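Local coordinates for mandelate racemase/muconate lactonizing enzyme family protein (Roseovarius nubinhibens ISM, PDB 3U4F) that binds magnesium in a TIM-barrel active site of the enolase superfamily and may act as a hydro-lyase, at residues Glu34-Phe38 / Trp344-Phe349; Gln52-Tyr56 / Ile281-Gly285. All coordinates share one frame; numbering follows the deposited sequence.

Contact 1. Residues Glu34-Phe38 / Trp344-Phe349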
loop_
_atom_site.group_PDB
_atom_site.type_symbol
_atom_site.label_atom_id
_atom_site.label_comp_id
_atom_site.label_asym_id
_atom_site.label_seq_id
_atom_site.Cartn_x
_atom_site.Cartn_y
_atom_site.Cartn_z
ATOM N N GLU A 34 19.672 5.218 3.934
ATOM C CA GLU A 34 18.276 5.516 4.228
ATOM C C GLU A 34 17.586 6.309 3.112
ATOM O O GLU A 34 16.367 6.419 3.102
ATOM C CB GLU A 34 18.123 6.223 5.579
ATOM C CG GLU A 34 18.370 5.297 6.791
ATOM C CD GLU A 34 18.434 6.055 8.129
ATOM O OE1 GLU A 34 18.182 7.286 8.138
ATOM O OE2 GLU A 34 18.733 5.421 9.170
ATOM N N PHE A 35 18.372 6.870 2.194
ATOM C CA PHE A 35 17.856 7.771 1.171
ATOM C C PHE A 35 17.699 7.135 -0.220
ATOM O O PHE A 35 16.789 7.495 -0.990
ATOM C CB PHE A 35 18.821 8.929 1.051
ATOM C CG PHE A 35 19.038 9.644 2.355
ATOM C CD1 PHE A 35 18.034 10.428 2.888
ATOM C CD2 PHE A 35 20.234 9.478 3.073
ATOM C CE1 PHE A 35 18.225 11.095 4.143
ATOM C CE2 PHE A 35 20.433 10.129 4.312
ATOM C CZ PHE A 35 19.421 10.929 4.843
ATOM N N VAL A 36 18.646 6.285 -0.577
ATOM C CA VAL A 36 18.626 5.622 -1.887
ATOM C C VAL A 36 19.351 4.282 -1.785
ATOM O O VAL A 36 20.264 4.115 -0.980
ATOM C CB VAL A 36 19.210 6.547 -3.005
ATOM C CG1 VAL A 36 20.670 6.892 -2.723
ATOM C CG2 VAL A 36 19.065 5.883 -4.428
ATOM N N GLY A 37 18.914 3.329 -2.592
ATOM C CA GLY A 37 19.530 2.025 -2.631
ATOM C C GLY A 37 19.587 1.498 -4.038
ATOM O O GLY A 37 18.632 1.638 -4.793
ATOM N N PHE A 38 20.697 0.852 -4.388
ATOM C CA PHE A 38 20.859 0.267 -5.704
ATOM C C PHE A 38 20.854 -1.246 -5.641
ATOM O O PHE A 38 21.156 -1.822 -4.593
ATOM C CB PHE A 38 22.159 0.785 -6.358
ATOM C CG PHE A 38 22.227 2.293 -6.393
ATOM C CD1 PHE A 38 21.481 3.015 -7.330
ATOM C CD2 PHE A 38 23.009 2.990 -5.456
ATOM C CE1 PHE A 38 21.535 4.445 -7.339
ATOM C CE2 PHE A 38 23.071 4.393 -5.454
ATOM C CZ PHE A 38 22.314 5.115 -6.386
ATOM N N TRP A 344 22.092 13.940 0.097
ATOM C CA TRP A 344 22.403 12.551 -0.211
ATOM C C TRP A 344 22.599 12.293 -1.703
ATOM O O TRP A 344 23.088 11.224 -2.075
ATOM C CB TRP A 344 21.278 11.644 0.292
ATOM C CG TRP A 344 19.914 12.051 -0.206
ATOM C CD1 TRP A 344 19.005 12.844 0.441
ATOM C CD2 TRP A 344 19.317 11.705 -1.465
ATOM N NE1 TRP A 344 17.880 13.002 -0.333
ATOM C CE2 TRP A 344 18.043 12.314 -1.504
ATOM C CE3 TRP A 344 19.726 10.920 -2.548
ATOM C CZ2 TRP A 344 17.174 12.177 -2.595
ATOM C CZ3 TRP A 344 18.859 10.786 -3.646
ATOM C CH2 TRP A 344 17.601 11.427 -3.653
ATOM N N GLN A 345 22.196 13.230 -2.568
ATOM C CA GLN A 345 22.257 12.931 -3.999
ATOM C C GLN A 345 23.625 13.269 -4.631
ATOM O O GLN A 345 23.894 12.884 -5.778
ATOM C CB GLN A 345 21.016 13.479 -4.772
ATOM C CG GLN A 345 21.214 14.765 -5.546
ATOM C CD GLN A 345 19.941 15.291 -6.200
ATOM O OE1 GLN A 345 18.879 14.638 -6.210
ATOM N NE2 GLN A 345 20.042 16.481 -6.764
ATOM N N ASP A 346 24.469 13.961 -3.857
ATOM C CA ASP A 346 25.878 14.237 -4.188
ATOM C C ASP A 346 26.703 12.950 -4.206
ATOM O O ASP A 346 26.693 12.189 -3.237
ATOM C CB ASP A 346 26.495 15.214 -3.159
ATOM C CG ASP A 346 27.980 15.531 -3.440
ATOM O OD1 ASP A 346 28.255 16.196 -4.476
ATOM O OD2 ASP A 346 28.861 15.127 -2.621
ATOM N N GLY A 347 27.421 12.711 -5.302
ATOM C CA GLY A 347 28.415 11.634 -5.312
ATOM C C GLY A 347 27.873 10.217 -5.459
ATOM O O GLY A 347 28.533 9.265 -5.022
ATOM N N LEU A 348 26.692 10.068 -6.083
ATOM C CA LEU A 348 26.107 8.750 -6.338
ATOM C C LEU A 348 26.708 8.039 -7.555
ATOM O O LEU A 348 26.796 6.815 -7.584
ATOM C CB LEU A 348 24.582 8.863 -6.553
ATOM C CG LEU A 348 23.722 9.418 -5.413
ATOM C CD1 LEU A 348 22.270 9.513 -5.898
ATOM C CD2 LEU A 348 23.840 8.447 -4.189
ATOM N N PHE A 349 27.130 8.801 -8.556
ATOM C CA PHE A 349 27.455 8.208 -9.850
ATOM C C PHE A 349 28.814 8.666 -10.374
ATOM O O PHE A 349 29.244 9.774 -10.102
ATOM C CB PHE A 349 26.390 8.554 -10.904
ATOM C CG PHE A 349 24.963 8.396 -10.430
ATOM C CD1 PHE A 349 24.466 7.146 -10.065
ATOM C CD2 PHE A 349 24.116 9.499 -10.368
ATOM C CE1 PHE A 349 23.142 7.017 -9.639
ATOM C CE2 PHE A 349 22.788 9.369 -9.936
ATOM C CZ PHE A 349 22.311 8.138 -9.570
#
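Phe35 and Trp344 face each other at the closest backbone approach, their CA atoms 6.7 Å apart, where the loop leading into strand 37-43 in the N-terminal capping domain meets a loop of the enolase-type barrel domain between strands 332-335 and 360-363. That second loop leaves a short 3-10 segment and reverses through a type II turn from Gln345 to Leu348, with Gly347 at positive phi. The contact is entirely apolar. The Phe35 ring and the five-membered ring of Trp344 lie nearly parallel, at 3°, but are slid so far apart that they barely overlap. What covers the indole instead is Phe35 CB, 3.8 Å from the centroid of the five-membered ring in a CH-pi contact, while Gln345 CB lies on the opposite face. Trp344 CG stands between its own backbone N and carbonyl carbon (chi1 53°), which brings the indole across Val36, and Val36 CG1 approaches Trp344 CE3 at 4.1 Å. Trp377 of helix 375-380 packs against Val36 and Leu348 and meets the Phe38 ring edge-to-face. Leu348 CD2 sits 3.8 Å from Val36 CG1 and also reaches the edge of the Phe38 ring, whose CE1 lies 3.8 Å from Phe349 CE1.

Contact 2. Residues Gln52-Tyr56 / Ile281-Gly285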
loop_
_atom_site.group_PDB
_atom_site.type_symbol
_atom_site.label_atom_id
_atom_site.label_comp_id
_atom_site.label_asym_id
_atom_site.label_seq_id
_atom_site.Cartn_x
_atom_site.Cartn_y
_atom_site.Cartn_z
ATOM N N GLN A 52 17.734 0.575 -9.343
ATOM C CA GLN A 52 17.570 1.363 -8.122
ATOM C C GLN A 52 16.173 1.153 -7.602
ATOM O O GLN A 52 15.214 1.097 -8.379
ATOM C CB GLN A 52 17.825 2.849 -8.394
ATOM C CG GLN A 52 17.866 3.742 -7.144
ATOM C CD GLN A 52 17.643 5.193 -7.522
ATOM O OE1 GLN A 52 18.523 5.831 -8.086
ATOM N NE2 GLN A 52 16.442 5.707 -7.235
ATOM N N VAL A 53 16.052 0.938 -6.292
ATOM C CA VAL A 53 14.734 1.033 -5.663
ATOM C C VAL A 53 14.309 2.503 -5.561
ATOM O O VAL A 53 15.130 3.430 -5.678
ATOM C CB VAL A 53 14.726 0.355 -4.256
ATOM C CG1 VAL A 53 15.062 -1.155 -4.369
ATOM C CG2 VAL A 53 15.678 1.079 -3.288
ATOM N N SER A 54 13.030 2.746 -5.292
ATOM C CA SER A 54 12.640 4.121 -5.032
ATOM C C SER A 54 13.448 4.747 -3.902
ATOM O O SER A 54 13.803 4.067 -2.918
ATOM C CB SER A 54 11.142 4.232 -4.704
ATOM O OG SER A 54 10.881 5.581 -4.397
ATOM N N THR A 55 13.738 6.043 -4.045
ATOM C CA THR A 55 14.305 6.849 -2.968
ATOM C C THR A 55 13.300 6.987 -1.837
ATOM O O THR A 55 12.109 6.743 -2.039
ATOM C CB THR A 55 14.663 8.258 -3.450
ATOM O OG1 THR A 55 13.562 8.797 -4.202
ATOM C CG2 THR A 55 15.918 8.212 -4.361
ATOM N N TYR A 56 13.858 7.282 -0.660
ATOM C CA TYR A 56 13.202 7.646 0.608
ATOM C C TYR A 56 12.874 6.377 1.397
ATOM O O TYR A 56 12.111 5.531 0.938
ATOM C CB TYR A 56 11.999 8.570 0.429
ATOM C CG TYR A 56 12.297 9.801 -0.427
ATOM C CD1 TYR A 56 13.178 10.787 0.017
ATOM C CD2 TYR A 56 11.679 9.975 -1.676
ATOM C CE1 TYR A 56 13.453 11.927 -0.777
ATOM C CE2 TYR A 56 11.941 11.111 -2.466
ATOM C CZ TYR A 56 12.822 12.072 -2.008
ATOM O OH TYR A 56 13.077 13.169 -2.812
ATOM N N ILE A 281 8.138 5.788 -12.176
ATOM C CA ILE A 281 8.589 4.451 -12.554
ATOM C C ILE A 281 8.951 3.604 -11.332
ATOM O O ILE A 281 8.677 2.398 -11.315
ATOM C CB ILE A 281 9.779 4.542 -13.503
ATOM C CG1 ILE A 281 9.341 5.117 -14.863
ATOM C CG2 ILE A 281 10.452 3.173 -13.690
ATOM C CD1 ILE A 281 10.647 5.413 -15.793
ATOM N N LEU A 282 9.568 4.214 -10.334
ATOM C CA LEU A 282 9.978 3.438 -9.168
ATOM C C LEU A 282 8.877 3.246 -8.113
ATOM O O LEU A 282 8.830 2.183 -7.480
ATOM C CB LEU A 282 11.279 3.982 -8.586
ATOM C CG LEU A 282 12.454 4.069 -9.598
ATOM C CD1 LEU A 282 13.720 4.595 -8.912
ATOM C CD2 LEU A 282 12.724 2.692 -10.265
ATOM N N TYR A 283 7.984 4.223 -7.936
ATOM C CA TYR A 283 6.799 4.016 -7.075
ATOM C C TYR A 283 5.879 2.926 -7.615
ATOM O O TYR A 283 5.294 2.153 -6.861
ATOM C CB TYR A 283 5.978 5.299 -6.872
ATOM C CG TYR A 283 6.665 6.428 -6.081
ATOM C CD1 TYR A 283 7.708 6.155 -5.177
ATOM C CD2 TYR A 283 6.229 7.759 -6.202
ATOM C CE1 TYR A 283 8.313 7.180 -4.429
ATOM C CE2 TYR A 283 6.865 8.815 -5.475
ATOM C CZ TYR A 283 7.914 8.504 -4.597
ATOM O OH TYR A 283 8.544 9.494 -3.836
ATOM N N LEU A 284 5.754 2.872 -8.937
ATOM C CA LEU A 284 4.817 1.977 -9.567
ATOM C C LEU A 284 5.291 0.522 -9.610
ATOM O O LEU A 284 4.464 -0.369 -9.755
ATOM C CB LEU A 284 4.458 2.493 -10.983
ATOM C CG LEU A 284 3.496 1.695 -11.873
ATOM C CD1 LEU A 284 2.136 1.468 -11.213
ATOM C CD2 LEU A 284 3.323 2.493 -13.140
ATOM N N GLY A 285 6.608 0.280 -9.515
ATOM C CA GLY A 285 7.119 -1.076 -9.548
ATOM C C GLY A 285 7.990 -1.442 -10.747
ATOM O O GLY A 285 8.302 -2.616 -10.949
HETATM O O HOH W 1 11.028 9.303 -5.374
#
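This is a buried interdomain contact, in which the loop joining strand 48-52 to helix 58-73 packs on a short, weakly bonded helical turn, 281-284, about 8 Å (between centres) from the middle of the chain. Ser54 and Leu282 mark the closest backbone approach, with CA atoms 5.0 Å apart, and Ser54 CA lies 3.8 Å from Leu282 CB. The two methyls of Leu282 fork over Gln52 and Val53: CD2 meets the carbonyl O of Gln52, whereas CD1 lies 3.4 Å from Gln52 NE2 and also touches Val53 O. That amide is held by its own loop, since NE2 donates to Val53 O at 3.1 Å, with the acceptor only 5° out of the amide plane; Ser312 OG is a further partner of NE2, and Leu313 N bonds to OE1. Such packing of a capping-domain loop against the C-terminal side of the TIM barrel, where the active site lies, is characteristic of the enolase superfamily. Tyr283 is accordingly close to the site, its side chain about 5 Å from that of the magnesium ligand Glu257. Ser54 OG approaches Tyr283 CE1 to 3.0 Å, yet its hydrogen bond goes to Thr55 O, in the carbonyl plane on a lone pair. Lys94 of the second subunit also packs on Tyr283. At the far end of the phenol, Tyr283 OH lies at the edge of the Tyr56 ring, 3.8 Å from Tyr56 CD2, and a water 2.8 Å from Thr55 OG1 also makes a weak bond to Tyr283 OH.

In the fold
Both contacts join the N-terminal capping domain to the barrel domain, but at different depths. Contact 2 is the core one, with five of its six touching residues buried, and it lies near the magnesium and guanidine site; contact 1 is farther out, only partly buried and away from the annotated sites. Their chemistry follows: contact 1 relies on aromatic and aliphatic packing, whereas contact 2 combines the packing of Leu282 with a bridging water and polar groups satisfied within the loop and by neighbouring residues such as Leu313. Their capping-domain segments are directly coupled, Phe35 O lying 3.0 Å from Tyr56 N and Gly37 O 3.1 Å from Val53 N, both probable hydrogen bonds. Trp344 of contact 1 also touches Thr55 of contact 2.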